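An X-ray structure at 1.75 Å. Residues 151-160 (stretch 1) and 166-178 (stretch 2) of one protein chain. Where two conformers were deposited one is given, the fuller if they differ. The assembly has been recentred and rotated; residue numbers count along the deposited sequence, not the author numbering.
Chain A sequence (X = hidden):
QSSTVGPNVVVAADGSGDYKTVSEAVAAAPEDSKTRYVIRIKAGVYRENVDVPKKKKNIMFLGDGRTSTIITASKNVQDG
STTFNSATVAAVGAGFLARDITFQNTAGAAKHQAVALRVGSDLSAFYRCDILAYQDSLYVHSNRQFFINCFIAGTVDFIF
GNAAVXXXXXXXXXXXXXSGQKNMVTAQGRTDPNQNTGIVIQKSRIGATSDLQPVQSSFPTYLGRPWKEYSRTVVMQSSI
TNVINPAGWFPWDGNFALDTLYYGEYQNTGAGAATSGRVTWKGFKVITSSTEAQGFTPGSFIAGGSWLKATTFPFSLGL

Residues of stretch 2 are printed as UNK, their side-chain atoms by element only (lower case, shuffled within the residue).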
# COMPACT_ATOMS: atom_id res chain seq x y z
N PHE A 151 -0.40 5.74 -6.50
CA PHE A 151 -1.76 6.19 -6.19
C PHE A 151 -2.53 5.01 -5.60
O PHE A 151 -2.65 3.96 -6.25
CB PHE A 151 -2.45 6.70 -7.47
CG PHE A 151 -3.92 7.01 -7.29
CD1 PHE A 151 -4.36 7.85 -6.27
CD2 PHE A 151 -4.87 6.48 -8.17
CE1 PHE A 151 -5.72 8.15 -6.12
CE2 PHE A 151 -6.23 6.78 -8.03
CZ PHE A 151 -6.65 7.62 -7.00
N ILE A 152 -3.04 5.16 -4.38
CA ILE A 152 -3.79 4.10 -3.68
C ILE A 152 -5.20 4.58 -3.30
O ILE A 152 -5.34 5.64 -2.68
CB ILE A 152 -3.07 3.66 -2.37
CG1 ILE A 152 -1.62 3.26 -2.65
CG2 ILE A 152 -3.80 2.49 -1.74
CD1 ILE A 152 -0.64 4.40 -2.54
N ALA A 153 -6.23 3.81 -3.65
CA ALA A 153 -7.61 4.17 -3.33
C ALA A 153 -8.39 3.02 -2.67
O ALA A 153 -8.20 1.85 -3.03
CB ALA A 153 -8.34 4.63 -4.60
N GLY A 154 -9.28 3.35 -1.73
CA GLY A 154 -10.08 2.34 -1.04
C GLY A 154 -11.07 2.93 -0.04
O GLY A 154 -11.29 4.15 -0.04
N THR A 155 -11.68 2.08 0.79
CA THR A 155 -12.66 2.54 1.79
C THR A 155 -12.35 2.09 3.23
O THR A 155 -11.75 2.84 4.01
CB THR A 155 -14.10 2.08 1.43
OG1 THR A 155 -14.13 0.67 1.23
CG2 THR A 155 -14.58 2.79 0.16
N VAL A 156 -12.74 0.86 3.58
CA VAL A 156 -12.53 0.31 4.93
C VAL A 156 -11.19 -0.44 5.10
O VAL A 156 -10.95 -1.45 4.45
CB VAL A 156 -13.69 -0.67 5.30
CG1 VAL A 156 -13.45 -1.30 6.67
CG2 VAL A 156 -15.02 0.07 5.30
N ASP A 157 -10.33 0.07 5.99
CA ASP A 157 -9.01 -0.52 6.27
C ASP A 157 -8.22 -0.78 4.98
O ASP A 157 -7.64 -1.87 4.83
CB ASP A 157 -9.16 -1.87 7.03
CG ASP A 157 -10.03 -1.76 8.29
OD1 ASP A 157 -10.01 -0.71 8.95
OD2 ASP A 157 -10.70 -2.76 8.63
N PHE A 158 -8.13 0.19 4.07
CA PHE A 158 -7.46 -0.10 2.81
C PHE A 158 -5.93 -0.21 2.70
O PHE A 158 -5.42 -0.53 1.63
CB PHE A 158 -8.07 0.74 1.65
CG PHE A 158 -7.81 2.23 1.70
CD1 PHE A 158 -6.79 2.79 0.94
CD2 PHE A 158 -8.68 3.09 2.38
CE1 PHE A 158 -6.63 4.18 0.85
CE2 PHE A 158 -8.54 4.48 2.29
CZ PHE A 158 -7.51 5.03 1.52
N ILE A 159 -5.21 0.02 3.80
CA ILE A 159 -3.76 -0.18 3.86
C ILE A 159 -3.61 -0.90 5.21
O ILE A 159 -3.70 -0.26 6.26
CB ILE A 159 -2.94 1.15 3.88
CG1 ILE A 159 -3.16 1.94 2.59
CG2 ILE A 159 -1.45 0.83 4.00
CD1 ILE A 159 -2.35 3.25 2.50
N PHE A 160 -3.40 -2.22 5.19
CA PHE A 160 -3.33 -3.00 6.44
C PHE A 160 -2.30 -4.14 6.48
O PHE A 160 -1.83 -4.59 5.43
CB PHE A 160 -4.72 -3.58 6.73
CG PHE A 160 -5.12 -4.70 5.81
CD1 PHE A 160 -5.21 -6.01 6.29
CD2 PHE A 160 -5.37 -4.47 4.46
CE1 PHE A 160 -5.54 -7.07 5.44
CE2 PHE A 160 -5.70 -5.51 3.59
CZ PHE A 160 -5.78 -6.82 4.08
N UNK A 166 7.19 2.22 4.21
CA UNK A 166 7.17 3.68 4.07
C UNK A 166 6.59 4.03 2.70
O UNK A 166 7.04 3.50 1.68
c UNK A 166 9.25 4.01 5.50
c UNK A 166 8.47 5.83 3.96
c UNK A 166 8.59 4.32 4.15
N UNK A 167 5.59 4.91 2.68
CA UNK A 167 4.99 5.37 1.43
C UNK A 167 5.37 6.85 1.32
O UNK A 167 4.90 7.68 2.10
c UNK A 167 2.66 3.45 3.09
c UNK A 167 1.74 3.50 0.76
c UNK A 167 2.98 3.74 1.62
c UNK A 167 3.46 5.19 1.46
N UNK A 168 6.23 7.16 0.34
CA UNK A 168 6.78 8.51 0.13
C UNK A 168 6.29 9.19 -1.16
O UNK A 168 6.29 8.58 -2.22
n UNK A 168 11.23 9.40 1.41
o UNK A 168 11.22 9.35 -0.83
c UNK A 168 8.31 8.41 0.11
c UNK A 168 10.62 9.48 0.23
c UNK A 168 9.11 9.71 0.26
N UNK A 169 5.89 10.47 -1.06
CA UNK A 169 5.43 11.24 -2.22
C UNK A 169 4.32 10.51 -3.00
O UNK A 169 4.35 10.45 -4.23
o UNK A 169 5.37 13.39 -4.06
c UNK A 169 6.63 11.55 -3.14
c UNK A 169 6.30 12.57 -4.23
o UNK A 169 7.00 12.57 -5.27
N UNK A 170 3.35 9.97 -2.26
CA UNK A 170 2.22 9.24 -2.85
C UNK A 170 0.91 10.02 -2.74
O UNK A 170 0.80 10.99 -2.00
s UNK A 170 3.28 6.59 -2.41
c UNK A 170 2.03 7.89 -2.13
N UNK A 171 -0.09 9.57 -3.51
CA UNK A 171 -1.43 10.16 -3.50
C UNK A 171 -2.35 9.07 -2.93
O UNK A 171 -2.46 7.98 -3.49
o UNK A 171 -1.52 12.89 -5.16
c UNK A 171 -1.87 10.53 -4.92
o UNK A 171 -0.12 11.53 -6.18
c UNK A 171 -1.12 11.74 -5.46
N UNK A 172 -2.98 9.37 -1.80
CA UNK A 172 -3.86 8.42 -1.11
C UNK A 172 -5.28 9.01 -0.97
O UNK A 172 -5.48 9.98 -0.24
c UNK A 172 -4.18 7.14 1.04
c UNK A 172 -1.86 7.49 0.09
c UNK A 172 -1.05 7.33 1.37
c UNK A 172 -3.26 8.09 0.28
N UNK A 173 -6.25 8.42 -1.68
CA UNK A 173 -7.63 8.90 -1.67
C UNK A 173 -8.71 7.91 -1.22
O UNK A 173 -8.75 6.77 -1.68
c UNK A 173 -8.04 9.37 -3.08
c UNK A 173 -6.73 12.15 -5.00
c UNK A 173 -6.25 11.26 -3.05
n UNK A 173 -5.93 12.25 -3.95
c UNK A 173 -7.28 10.56 -3.59
n UNK A 173 -7.55 11.14 -4.80
N UNK A 174 -9.60 8.36 -0.33
CA UNK A 174 -10.71 7.53 0.12
C UNK A 174 -11.84 7.73 -0.90
O UNK A 174 -11.97 8.82 -1.46
c UNK A 174 -11.16 7.96 1.51
N UNK A 175 -12.63 6.70 -1.15
CA UNK A 175 -13.74 6.81 -2.10
C UNK A 175 -15.09 6.61 -1.39
O UNK A 175 -15.12 6.34 -0.19
c UNK A 175 -12.91 2.82 -6.38
n UNK A 175 -13.42 3.01 -7.59
c UNK A 175 -13.56 5.82 -3.27
n UNK A 175 -13.30 3.59 -5.36
c UNK A 175 -12.80 3.47 -3.98
n UNK A 175 -12.00 1.87 -6.20
c UNK A 175 -13.56 4.33 -2.93
N UNK A 176 -16.19 6.75 -2.12
CA UNK A 176 -17.52 6.60 -1.53
C UNK A 176 -17.85 5.12 -1.26
O UNK A 176 -17.85 4.30 -2.18
c UNK A 176 -21.01 7.69 -2.89
n UNK A 176 -20.94 8.92 -3.41
c UNK A 176 -20.01 6.91 -2.05
n UNK A 176 -23.35 8.79 -4.02
c UNK A 176 -23.44 7.68 -3.30
n UNK A 176 -24.62 7.10 -3.14
c UNK A 176 -18.57 7.21 -2.46
N UNK A 177 -18.15 4.78 0.01
CA UNK A 177 -18.48 3.42 0.41
C UNK A 177 -19.98 3.11 0.37
O UNK A 177 -20.76 3.85 -0.23
c UNK A 177 -17.94 3.36 1.83
c UNK A 177 -18.02 5.66 1.19
c UNK A 177 -18.34 4.71 2.35
N UNK A 178 -20.36 2.01 1.02
CA UNK A 178 -21.76 1.62 1.06
C UNK A 178 -22.52 2.36 2.15
O UNK A 178 -21.92 2.93 3.06

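Position 166 carries three carbons, one bearing the other two, and reaches nothing on stretch 1: a branched beta carbon, Val-166. Position 167 has four carbons forked at the second, and a tip carbon lies 4.2 Å from CD1 of Ile-152. The late fork makes it Leu-167; that tip is CD2, which also sits 4.5 Å from CD1 of Ile-159.

Position 168 shows three carbons, the third carrying one oxygen and one nitrogen, out of reach of stretch 1. The amide ending gives Gln-168, whose polar atoms are satisfied elsewhere in the structure. At 169, two carbons end in two oxygens, again out of reach; this is Asp-169, with the positive phi of a turn (52°). Position 170 has one carbon and then a sulfur, hence Cys-170, whose CB lies 4.4 Å from CD1 of Ile-152.

Position 171 again has two carbons, the second with two oxygens. Its CB is 3.9 Å from CD1 of Phe-151, and the residue is Asp-171; both carboxylate oxygens are hydrogen-bonded elsewhere in the structure, and the ring of Phe-151 packs beside the CB.

Position 172 has four carbons forked at the first, one arm two carbons long, which defines Ile-172. Its CG2 touches CE1 of Phe-158 at 3.8 Å, its CG1 lies 4.2 Å from CD1 of Ile-152, and its CD1 is 4.4 Å from CD1 of Ile-159, so this one side chain meets three residues.

Position 173 is a carbon followed by a five-membered ring of three carbons and two nitrogens: His-173. Phe-151 directs its ring edge at the imidazole face, with CE1 3.7 Å from ND1 of His-173 and the planes at 81°.

A single carbon at 174 gives Ala-174, its CB 4.4 Å from CE2 of Phe-158. Position 175 runs through three carbons and a nitrogen to a carbon bearing two more nitrogens, so it is Arg-175; its aliphatic part makes the contact, CG lying 3.6 Å from CG2 of Thr-155. Position 176 has the same composition but points away, and Arg-176 adds almost nothing here. At 177 three carbons close a ring onto the backbone nitrogen, making Pro-177, with CB 3.8 Å from CG2 of Thr-155. Position 178 has no side-chain atoms and is Gly-178.

The contact works as a parallel ladder pairing 151-154 with 171-174. Ile-152 N donates to Asp-171 O (3.0 Å), His-173 N to Ile-152 O (3.1 Å), and Arg-175 N to Gly-154 O (3.1 Å); the bond from Gly-154 N to His-173 O is weak at 3.5 Å. Alternation then sorts the side chains. Phe-151, Ala-153, Asp-171 and His-173 share one face, while Ile-152, Ile-172 and Ala-174 share the other, where Phe-158 and Ile-159 add apolar cover. Gly-154 leaves room for that return, since an ideal CB there would lie 2.3 Å from Phe-158 CB. The rule is regular backbone pairing, with an edge-to-face pair of Phe-151 and His-173 on one face and, on the other, an apolar cluster in which Phe-158 joins the aliphatic side chains.

Stretch 2 (166-178) VLQDCDIHARRPG
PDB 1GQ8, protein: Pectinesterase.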